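PDB 5DLY: plantazolicin methyltransferase BamL from Bacillus amyloliquefaciens subsp. plantarum, which probably transfers methyl groups from S-adenosylmethionine to the free N-terminal amine of a desmethyl precursor in making the antibiotic plantazolicin. Local coordinates for residues L190-F195 / A256-W261. Residues are numbered along the deposited sequence; the frame is centred on the assembly and turned at random.
Sequences LTMEEF and ALLHGW
Leu258 of strand 258-265 packs against the start of helix 192-203 and spreads its two methyl groups over different neighbours, a worked example of how a branched side chain and an aromatic ring share the seating of a helix start on a sheet. With CG anti to the carbonyl carbon (chi1 -53°), the branch point lies beside the backbone N, and the two methyls part from there toward Met192 and Leu190. CD2 meets Met192, whose CE comes to 3.6 Å from it and whose CA is also in contact with it. Bends at chi2 and chi3 of Met192 go with a CE that lies against CD2; the two chains run past one another in opposite senses. CD1 turns instead to the loop just before the helix, with the carbonyl O of Leu190 3.5 Å from it, and also brushes the Phe195 ring.

Phe195 is the second main piece. Its CG is anti to the backbone N (chi1 -169°) and touches Leu258 CD1; farther out, the ring reaches the strand backbone. CD2 lies 3.9 Å from Leu258 CB, an oblique approach, while CE2 comes to 3.6 Å from Gly260 CA. The carbonyl carbon of His259 and the N of Gly260 lie at the ring edge, in its plane. Gly260, lacking a side chain, lets the ring come this close to the main chain. Ile158 and Val213, from the strands flanking 258-265 on either side, also touch Phe195.

Behind the apolar surface, Thr191 and Glu194 form a capping box: Glu194 N donates to Thr191 OG1 (3.2 Å), and Thr191 N to Glu194 OE1 from above the carboxylate plane. Apolar and van der Waals contacts thus join the helix to the Rossmann-type methyltransferase sheet. Close fit must hold this junction, while the capping box, with Arg163 salt-bridged to Glu194 OE1, fixes the helix start.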
loop_
_atom_site.group_PDB
_atom_site.type_symbol
_atom_site.label_atom_id
_atom_site.label_comp_id
_atom_site.label_asym_id
_atom_site.label_seq_id
_atom_site.Cartn_x
_atom_site.Cartn_y
_atom_site.Cartn_z
ATOM N N LEU A 190 6.167 -7.087 -8.815
ATOM C CA LEU A 190 7.267 -7.928 -8.371
ATOM C C LEU A 190 6.728 -9.294 -7.971
ATOM O O LEU A 190 5.529 -9.456 -7.710
ATOM C CB LEU A 190 7.983 -7.296 -7.176
ATOM C CG LEU A 190 8.634 -5.925 -7.419
ATOM C CD1 LEU A 190 9.091 -5.315 -6.105
ATOM C CD2 LEU A 190 9.776 -5.977 -8.429
ATOM N N THR A 191 7.622 -10.275 -7.915
ATOM C CA THR A 191 7.321 -11.552 -7.295
ATOM C C THR A 191 7.698 -11.472 -5.822
ATOM O O THR A 191 8.422 -10.566 -5.399
ATOM C CB THR A 191 8.124 -12.705 -7.926
ATOM O OG1 THR A 191 9.525 -12.439 -7.772
ATOM C CG2 THR A 191 7.793 -12.866 -9.397
ATOM N N MET A 192 7.211 -12.428 -5.039
ATOM C CA MET A 192 7.595 -12.544 -3.643
ATOM C C MET A 192 9.117 -12.538 -3.457
ATOM O O MET A 192 9.643 -11.811 -2.611
ATOM C CB MET A 192 6.994 -13.818 -3.049
ATOM C CG MET A 192 7.417 -14.083 -1.621
ATOM S SD MET A 192 7.153 -12.625 -0.607
ATOM C CE MET A 192 5.368 -12.628 -0.496
ATOM N N GLU A 193 9.803 -13.354 -4.254
ATOM C CA GLU A 193 11.258 -13.448 -4.233
ATOM C C GLU A 193 11.930 -12.086 -4.454
ATOM O O GLU A 193 12.829 -11.699 -3.697
ATOM C CB GLU A 193 11.705 -14.453 -5.300
ATOM C CG GLU A 193 13.204 -14.600 -5.465
ATOM C CD GLU A 193 13.555 -15.505 -6.629
ATOM O OE1 GLU A 193 13.562 -15.029 -7.787
ATOM O OE2 GLU A 193 13.824 -16.694 -6.378
ATOM N N GLU A 194 11.488 -11.359 -5.479
ATOM C CA GLU A 194 12.066 -10.053 -5.810
ATOM C C GLU A 194 11.793 -9.020 -4.728
ATOM O O GLU A 194 12.655 -8.202 -4.417
ATOM C CB GLU A 194 11.534 -9.540 -7.148
ATOM C CG GLU A 194 12.023 -10.328 -8.353
ATOM C CD GLU A 194 11.208 -10.054 -9.598
ATOM O OE1 GLU A 194 10.115 -9.447 -9.494
ATOM O OE2 GLU A 194 11.659 -10.444 -10.697
ATOM N N PHE A 195 10.579 -9.056 -4.184
ATOM C CA PHE A 195 10.158 -8.136 -3.135
ATOM C C PHE A 195 10.980 -8.348 -1.865
ATOM O O PHE A 195 11.423 -7.377 -1.236
ATOM C CB PHE A 195 8.658 -8.345 -2.885
ATOM C CG PHE A 195 8.003 -7.305 -2.006
ATOM C CD1 PHE A 195 8.256 -5.947 -2.170
ATOM C CD2 PHE A 195 7.083 -7.700 -1.046
ATOM C CE1 PHE A 195 7.620 -5.002 -1.364
ATOM C CE2 PHE A 195 6.439 -6.763 -0.242
ATOM C CZ PHE A 195 6.715 -5.412 -0.402
ATOM N N ALA A 256 -3.316 -14.317 -3.597
ATOM C CA ALA A 256 -2.527 -13.808 -2.476
ATOM C C ALA A 256 -1.754 -12.567 -2.906
ATOM O O ALA A 256 -1.193 -12.522 -3.998
ATOM C CB ALA A 256 -1.572 -14.876 -1.956
ATOM N N LEU A 257 -1.751 -11.559 -2.042
ATOM C CA LEU A 257 -1.044 -10.310 -2.303
ATOM C C LEU A 257 0.321 -10.357 -1.631
ATOM O O LEU A 257 0.535 -11.153 -0.712
ATOM C CB LEU A 257 -1.853 -9.137 -1.742
ATOM C CG LEU A 257 -3.167 -8.834 -2.470
ATOM C CD1 LEU A 257 -4.091 -7.999 -1.603
ATOM C CD2 LEU A 257 -2.907 -8.122 -3.786
ATOM N N LEU A 258 1.237 -9.506 -2.090
ATOM C CA LEU A 258 2.484 -9.260 -1.361
ATOM C C LEU A 258 2.222 -8.316 -0.190
ATOM O O LEU A 258 1.562 -7.279 -0.360
ATOM C CB LEU A 258 3.518 -8.626 -2.286
ATOM C CG LEU A 258 3.847 -9.318 -3.610
ATOM C CD1 LEU A 258 4.858 -8.482 -4.375
ATOM C CD2 LEU A 258 4.407 -10.702 -3.340
ATOM N N HIS A 259 2.724 -8.682 0.992
ATOM C CA HIS A 259 2.655 -7.834 2.181
ATOM C C HIS A 259 4.066 -7.628 2.693
ATOM O O HIS A 259 4.768 -8.598 2.965
ATOM C CB HIS A 259 1.808 -8.495 3.272
ATOM C CG HIS A 259 0.426 -8.840 2.828
ATOM N ND1 HIS A 259 0.154 -9.963 2.080
ATOM C CD2 HIS A 259 -0.761 -8.212 3.017
ATOM C CE1 HIS A 259 -1.138 -10.008 1.814
ATOM N NE2 HIS A 259 -1.717 -8.970 2.382
ATOM N N GLY A 260 4.494 -6.374 2.798
ATOM C CA GLY A 260 5.861 -6.065 3.226
ATOM C C GLY A 260 5.862 -5.021 4.316
ATOM O O GLY A 260 5.067 -4.077 4.275
ATOM N N TRP A 261 6.722 -5.219 5.314
ATOM C CA TRP A 261 6.901 -4.263 6.400
ATOM C C TRP A 261 8.352 -3.863 6.511
ATOM O O TRP A 261 9.251 -4.716 6.435
ATOM C CB TRP A 261 6.484 -4.852 7.758
ATOM C CG TRP A 261 5.100 -5.404 7.825
ATOM C CD1 TRP A 261 4.682 -6.612 7.359
ATOM C CD2 TRP A 261 3.955 -4.774 8.409
ATOM N NE1 TRP A 261 3.339 -6.776 7.598
ATOM C CE2 TRP A 261 2.868 -5.667 8.253
ATOM C CE3 TRP A 261 3.742 -3.550 9.066
ATOM C CZ2 TRP A 261 1.581 -5.365 8.704
ATOM C CZ3 TRP A 261 2.456 -3.247 9.517
ATOM C CH2 TRP A 261 1.391 -4.154 9.331
#